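Methyltransferase domain-containing protein (PDB 7CLU) probably transfers a methyl group from S-adenosyl-L-methionine to a hydroxyl oxygen of an intermediate in prodigiosin biosynthesis. Local coordinates at residues L232-L246 against I261-E275. Sequence-based numbering, arbitrary orientation.
Sequences LPIGGYDLIHLGWML and IYRAMPAGGRFIASE
His-241 and Ser-274 meet side chain to side chain on one face of two adjacent parallel strands of the Rossmann-like methyltransferase sheet, His-241 midway along strand 239-243 and Ser-274 near the end of strand 270-275. Ser-274 OG lies at the edge of the imidazole, 2.6 Å from His-241 NE2, in a hydrogen bond whose proton could sit on either atom. With CG anti to the backbone N (chi1 172°), the histidine ring is carried across to the neighbouring strand. One residue further on, a bend at chi2 (-82°) brings the Glu-275 carboxylate to the backbone of residues 244-246. There OE2 accepts the N-H of Leu-246 at 2.9 Å, on its syn side but tilted 29° out of the carboxylate plane, and a water joins OE2 to Leu-242 O and Met-245 N. On the face carrying Ile-240 and Leu-242, the edge of the Phe-271 ring abuts Leu-242, with CZ 3.6 Å from CB, while Ile-240 reaches the same ring through CG2. On the His-241 face, Leu-239 CD1 packs 3.7 Å from Ile-272 CD1. Between the strands, Ile-272 N donates to Ile-240 O (2.7 Å), one of the alternating backbone bonds of the parallel pair. Ala-264 CB, in the last turn of helix 251-264 of this beta-alpha-beta crossover, packs on Ile-234 CG1 (3.7 Å) in the loop before strand 239-243. In the second shell, Asp-174 holds His-241 ND1, Arg-331 bonds Ser-274 OG, and Glu-275 OE1 takes the backbone N-H of His-247, the predicted proton acceptor. Because Arg-331 contacts S-adenosyl-L-homocysteine, the Asp-174, His-241, Ser-274 chain probably helps position its side chain, while Glu-275 probably steadies the backbone at His-247.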
loop_
_atom_site.group_PDB
_atom_site.type_symbol
_atom_site.label_atom_id
_atom_site.label_comp_id
_atom_site.label_asym_id
_atom_site.label_seq_id
_atom_site.Cartn_x
_atom_site.Cartn_y
_atom_site.Cartn_z
ATOM N N LEU A 232 -18.182 33.125 14.397
ATOM C CA LEU A 232 -18.563 31.993 15.242
ATOM C C LEU A 232 -19.590 32.443 16.269
ATOM O O LEU A 232 -19.215 32.962 17.338
ATOM C CB LEU A 232 -17.339 31.399 15.929
ATOM C CG LEU A 232 -16.330 30.780 14.965
ATOM C CD1 LEU A 232 -14.983 30.570 15.636
ATOM C CD2 LEU A 232 -16.883 29.469 14.391
ATOM N N PRO A 233 -20.878 32.271 15.998
ATOM C CA PRO A 233 -21.901 32.632 16.996
ATOM C C PRO A 233 -22.004 31.552 18.064
ATOM O O PRO A 233 -22.981 30.811 18.167
ATOM C CB PRO A 233 -23.167 32.742 16.144
ATOM C CG PRO A 233 -22.979 31.722 15.096
ATOM C CD PRO A 233 -21.479 31.695 14.782
ATOM N N ILE A 234 -20.952 31.443 18.865
ATOM C CA ILE A 234 -20.795 30.336 19.795
ATOM C C ILE A 234 -20.708 30.826 21.240
ATOM O O ILE A 234 -20.308 30.078 22.123
ATOM C CB ILE A 234 -19.575 29.477 19.411
ATOM C CG1 ILE A 234 -18.268 30.215 19.698
ATOM C CG2 ILE A 234 -19.633 29.116 17.929
ATOM C CD1 ILE A 234 -17.012 29.439 19.283
ATOM N N GLY A 235 -21.112 32.076 21.491
ATOM C CA GLY A 235 -20.962 32.681 22.810
ATOM C C GLY A 235 -21.848 32.090 23.894
ATOM O O GLY A 235 -21.511 32.189 25.082
ATOM N N GLY A 236 -22.961 31.476 23.525
ATOM C CA GLY A 236 -23.816 30.907 24.548
ATOM C C GLY A 236 -23.493 29.468 24.908
ATOM O O GLY A 236 -24.359 28.768 25.430
ATOM N N TYR A 237 -22.279 28.992 24.630
ATOM C CA TYR A 237 -21.954 27.579 24.824
ATOM C C TYR A 237 -20.714 27.461 25.689
ATOM O O TYR A 237 -19.620 27.847 25.265
ATOM C CB TYR A 237 -21.774 26.867 23.479
ATOM C CG TYR A 237 -23.075 26.840 22.723
ATOM C CD1 TYR A 237 -24.003 25.832 22.940
ATOM C CD2 TYR A 237 -23.414 27.867 21.852
ATOM C CE1 TYR A 237 -25.218 25.828 22.286
ATOM C CE2 TYR A 237 -24.635 27.868 21.189
ATOM C CZ TYR A 237 -25.530 26.845 21.414
ATOM O OH TYR A 237 -26.743 26.831 20.758
ATOM N N ASP A 238 -20.887 26.918 26.902
ATOM C CA ASP A 238 -19.784 26.812 27.851
ATOM C C ASP A 238 -18.867 25.618 27.584
ATOM O O ASP A 238 -17.813 25.523 28.223
ATOM C CB ASP A 238 -20.331 26.763 29.291
ATOM C CG ASP A 238 -21.347 25.648 29.497
ATOM O OD1 ASP A 238 -22.413 25.678 28.864
ATOM O OD2 ASP A 238 -21.075 24.737 30.296
ATOM N N LEU A 239 -19.216 24.736 26.641
ATOM C CA LEU A 239 -18.313 23.698 26.149
ATOM C C LEU A 239 -18.337 23.701 24.624
ATOM O O LEU A 239 -19.411 23.597 24.017
ATOM C CB LEU A 239 -18.687 22.299 26.683
ATOM C CG LEU A 239 -17.771 21.142 26.220
ATOM C CD1 LEU A 239 -16.305 21.356 26.624
ATOM C CD2 LEU A 239 -18.260 19.801 26.748
ATOM N N ILE A 240 -17.156 23.834 24.011
ATOM C CA ILE A 240 -17.006 23.849 22.559
ATOM C C ILE A 240 -16.015 22.768 22.167
ATOM O O ILE A 240 -14.954 22.629 22.790
ATOM C CB ILE A 240 -16.518 25.223 22.040
ATOM C CG1 ILE A 240 -17.444 26.342 22.520
ATOM C CG2 ILE A 240 -16.451 25.224 20.521
ATOM C CD1 ILE A 240 -18.715 26.421 21.753
ATOM N N HIS A 241 -16.336 22.028 21.106
ATOM C CA HIS A 241 -15.514 20.910 20.675
ATOM C C HIS A 241 -15.235 21.025 19.188
ATOM O O HIS A 241 -16.121 21.377 18.403
ATOM C CB HIS A 241 -16.185 19.534 20.944
ATOM C CG HIS A 241 -15.433 18.386 20.340
ATOM N ND1 HIS A 241 -15.919 17.643 19.285
ATOM C CD2 HIS A 241 -14.205 17.884 20.619
ATOM C CE1 HIS A 241 -15.040 16.712 18.960
ATOM N NE2 HIS A 241 -13.986 16.842 19.748
ATOM N N LEU A 242 -13.999 20.715 18.816
ATOM C CA LEU A 242 -13.559 20.713 17.425
ATOM C C LEU A 242 -12.990 19.327 17.169
ATOM O O LEU A 242 -11.951 18.964 17.734
ATOM C CB LEU A 242 -12.532 21.813 17.169
ATOM C CG LEU A 242 -11.964 21.933 15.742
ATOM C CD1 LEU A 242 -13.065 22.339 14.781
ATOM C CD2 LEU A 242 -10.833 22.935 15.696
ATOM N N GLY A 243 -13.683 18.547 16.344
ATOM C CA GLY A 243 -13.326 17.151 16.172
ATOM C C GLY A 243 -12.330 16.859 15.064
ATOM O O GLY A 243 -12.701 16.869 13.894
ATOM N N TRP A 244 -11.063 16.636 15.428
ATOM C CA TRP A 244 -10.043 16.089 14.526
ATOM C C TRP A 244 -9.851 16.942 13.273
ATOM O O TRP A 244 -9.746 16.424 12.158
ATOM C CB TRP A 244 -10.379 14.637 14.164
ATOM C CG TRP A 244 -9.180 13.795 13.904
ATOM C CD1 TRP A 244 -7.879 14.100 14.190
ATOM C CD2 TRP A 244 -9.164 12.519 13.268
ATOM N NE1 TRP A 244 -7.057 13.076 13.792
ATOM C CE2 TRP A 244 -7.822 12.092 13.222
ATOM C CE3 TRP A 244 -10.159 11.684 12.746
ATOM C CZ2 TRP A 244 -7.446 10.873 12.653
ATOM C CZ3 TRP A 244 -9.782 10.458 12.195
ATOM C CH2 TRP A 244 -8.440 10.068 12.159
ATOM N N MET A 245 -9.773 18.264 13.458
ATOM C CA MET A 245 -9.618 19.204 12.352
ATOM C C MET A 245 -8.268 19.906 12.322
ATOM O O MET A 245 -7.824 20.318 11.250
ATOM C CB MET A 245 -10.729 20.269 12.393
ATOM C CG MET A 245 -10.655 21.322 11.249
ATOM S SD MET A 245 -11.949 22.592 11.257
ATOM C CE MET A 245 -13.390 21.530 11.233
ATOM N N LEU A 246 -7.606 20.058 13.467
ATOM C CA LEU A 246 -6.405 20.879 13.508
ATOM C C LEU A 246 -5.333 20.319 12.587
ATOM O O LEU A 246 -4.679 21.071 11.851
ATOM C CB LEU A 246 -5.884 20.975 14.941
ATOM C CG LEU A 246 -6.829 21.653 15.948
ATOM C CD1 LEU A 246 -6.286 21.594 17.372
ATOM C CD2 LEU A 246 -7.096 23.103 15.541
ATOM N N ILE A 261 -11.685 30.751 17.697
ATOM C CA ILE A 261 -12.599 30.148 18.665
ATOM C C ILE A 261 -12.457 30.807 20.030
ATOM O O ILE A 261 -13.454 31.087 20.701
ATOM C CB ILE A 261 -12.363 28.633 18.754
ATOM C CG1 ILE A 261 -12.744 27.968 17.423
ATOM C CG2 ILE A 261 -13.154 28.065 19.925
ATOM C CD1 ILE A 261 -12.422 26.487 17.353
ATOM N N TYR A 262 -11.218 31.048 20.470
ATOM C CA TYR A 262 -11.002 31.686 21.764
ATOM C C TYR A 262 -11.721 33.025 21.845
ATOM O O TYR A 262 -12.382 33.321 22.849
ATOM C CB TYR A 262 -9.508 31.881 22.011
ATOM C CG TYR A 262 -9.211 32.542 23.331
ATOM C CD1 TYR A 262 -9.106 31.786 24.491
ATOM C CD2 TYR A 262 -9.050 33.928 23.429
ATOM C CE1 TYR A 262 -8.842 32.375 25.713
ATOM C CE2 TYR A 262 -8.790 34.530 24.653
ATOM C CZ TYR A 262 -8.685 33.744 25.792
ATOM O OH TYR A 262 -8.423 34.317 27.017
ATOM N N ARG A 263 -11.614 33.835 20.790
ATOM C CA ARG A 263 -12.223 35.162 20.803
ATOM C C ARG A 263 -13.737 35.062 20.919
ATOM O O ARG A 263 -14.374 35.865 21.612
ATOM C CB ARG A 263 -11.823 35.927 19.542
ATOM C CG ARG A 263 -12.309 37.363 19.515
ATOM C CD ARG A 263 -11.678 38.158 18.380
ATOM N NE ARG A 263 -12.078 37.666 17.065
ATOM C CZ ARG A 263 -11.271 37.022 16.225
ATOM N NH1 ARG A 263 -10.004 36.790 16.562
ATOM N NH2 ARG A 263 -11.730 36.616 15.045
ATOM N N ALA A 264 -14.326 34.049 20.285
ATOM C CA ALA A 264 -15.777 33.915 20.235
ATOM C C ALA A 264 -16.367 33.209 21.449
ATOM O O ALA A 264 -17.574 33.331 21.683
ATOM C CB ALA A 264 -16.179 33.180 18.953
ATOM N N MET A 265 -15.549 32.509 22.234
ATOM C CA MET A 265 -16.044 31.723 23.355
ATOM C C MET A 265 -16.583 32.625 24.460
ATOM O O MET A 265 -16.142 33.765 24.605
ATOM C CB MET A 265 -14.934 30.862 23.943
ATOM C CG MET A 265 -14.698 29.562 23.220
ATOM S SD MET A 265 -13.115 28.879 23.731
ATOM C CE MET A 265 -13.436 28.585 25.474
ATOM N N PRO A 266 -17.502 32.122 25.280
ATOM C CA PRO A 266 -17.897 32.875 26.474
ATOM C C PRO A 266 -16.760 32.908 27.480
ATOM O O PRO A 266 -15.884 32.037 27.495
ATOM C CB PRO A 266 -19.094 32.088 27.014
ATOM C CG PRO A 266 -18.824 30.664 26.585
ATOM C CD PRO A 266 -18.162 30.801 25.215
ATOM N N ALA A 267 -16.771 33.938 28.320
ATOM C CA ALA A 267 -15.800 34.003 29.399
ATOM C C ALA A 267 -15.986 32.806 30.320
ATOM O O ALA A 267 -17.113 32.387 30.599
ATOM C CB ALA A 267 -15.949 35.311 30.181
ATOM N N GLY A 268 -14.871 32.239 30.774
ATOM C CA GLY A 268 -14.937 31.032 31.570
ATOM C C GLY A 268 -15.307 29.780 30.806
ATOM O O GLY A 268 -15.444 28.718 31.427
ATOM N N GLY A 269 -15.476 29.866 29.484
ATOM C CA GLY A 269 -15.862 28.703 28.715
ATOM C C GLY A 269 -14.722 27.713 28.572
ATOM O O GLY A 269 -13.552 28.029 28.796
ATOM N N ARG A 270 -15.079 26.489 28.180
ATOM C CA ARG A 270 -14.116 25.422 27.943
ATOM C C ARG A 270 -14.110 25.038 26.466
ATOM O O ARG A 270 -15.161 25.014 25.817
ATOM C CB ARG A 270 -14.445 24.192 28.789
ATOM C CG ARG A 270 -13.437 23.057 28.675
ATOM C CD ARG A 270 -13.703 21.982 29.729
ATOM N NE ARG A 270 -13.251 22.423 31.043
ATOM C CZ ARG A 270 -13.480 21.783 32.186
ATOM N NH1 ARG A 270 -14.179 20.645 32.202
ATOM N NH2 ARG A 270 -13.009 22.292 33.321
ATOM N N PHE A 271 -12.927 24.740 25.941
ATOM C CA PHE A 271 -12.791 24.289 24.561
ATOM C C PHE A 271 -11.992 22.994 24.536
ATOM O O PHE A 271 -10.995 22.850 25.247
ATOM C CB PHE A 271 -12.125 25.343 23.671
ATOM C CG PHE A 271 -11.735 24.817 22.312
ATOM C CD1 PHE A 271 -12.700 24.526 21.361
ATOM C CD2 PHE A 271 -10.407 24.588 21.998
ATOM C CE1 PHE A 271 -12.349 24.024 20.121
ATOM C CE2 PHE A 271 -10.057 24.085 20.766
ATOM C CZ PHE A 271 -11.035 23.801 19.832
ATOM N N ILE A 272 -12.450 22.041 23.734
ATOM C CA ILE A 272 -11.777 20.766 23.582
ATOM C C ILE A 272 -11.568 20.503 22.096
ATOM O O ILE A 272 -12.518 20.567 21.315
ATOM C CB ILE A 272 -12.585 19.608 24.191
ATOM C CG1 ILE A 272 -12.921 19.857 25.672
ATOM C CG2 ILE A 272 -11.836 18.312 23.965
ATOM C CD1 ILE A 272 -13.702 18.683 26.345
ATOM N N ALA A 273 -10.342 20.185 21.711
ATOM C CA ALA A 273 -10.065 19.627 20.393
ATOM C C ALA A 273 -9.727 18.155 20.571
ATOM O O ALA A 273 -8.872 17.828 21.393
ATOM C CB ALA A 273 -8.897 20.341 19.723
ATOM N N SER A 274 -10.375 17.278 19.809
ATOM C CA SER A 274 -9.994 15.871 19.796
ATOM C C SER A 274 -9.042 15.649 18.622
ATOM O O SER A 274 -9.348 16.040 17.497
ATOM C CB SER A 274 -11.210 14.938 19.701
ATOM O OG SER A 274 -12.143 15.301 18.701
ATOM N N GLU A 275 -7.867 15.087 18.907
ATOM C CA GLU A 275 -6.865 14.825 17.880
ATOM C C GLU A 275 -6.234 13.471 18.163
ATOM O O GLU A 275 -6.521 12.830 19.185
ATOM C CB GLU A 275 -5.772 15.915 17.818
ATOM C CG GLU A 275 -6.271 17.327 17.540
ATOM C CD GLU A 275 -6.511 17.570 16.068
ATOM O OE1 GLU A 275 -5.678 17.118 15.247
ATOM O OE2 GLU A 275 -7.536 18.209 15.735
HETATM O O HOH W 1 -16.987 27.474 25.950
HETATM O O HOH W 2 -17.013 26.010 31.290
HETATM O O HOH W 3 -9.705 19.299 16.197
HETATM O O HOH W 4 -4.762 14.641 14.851
#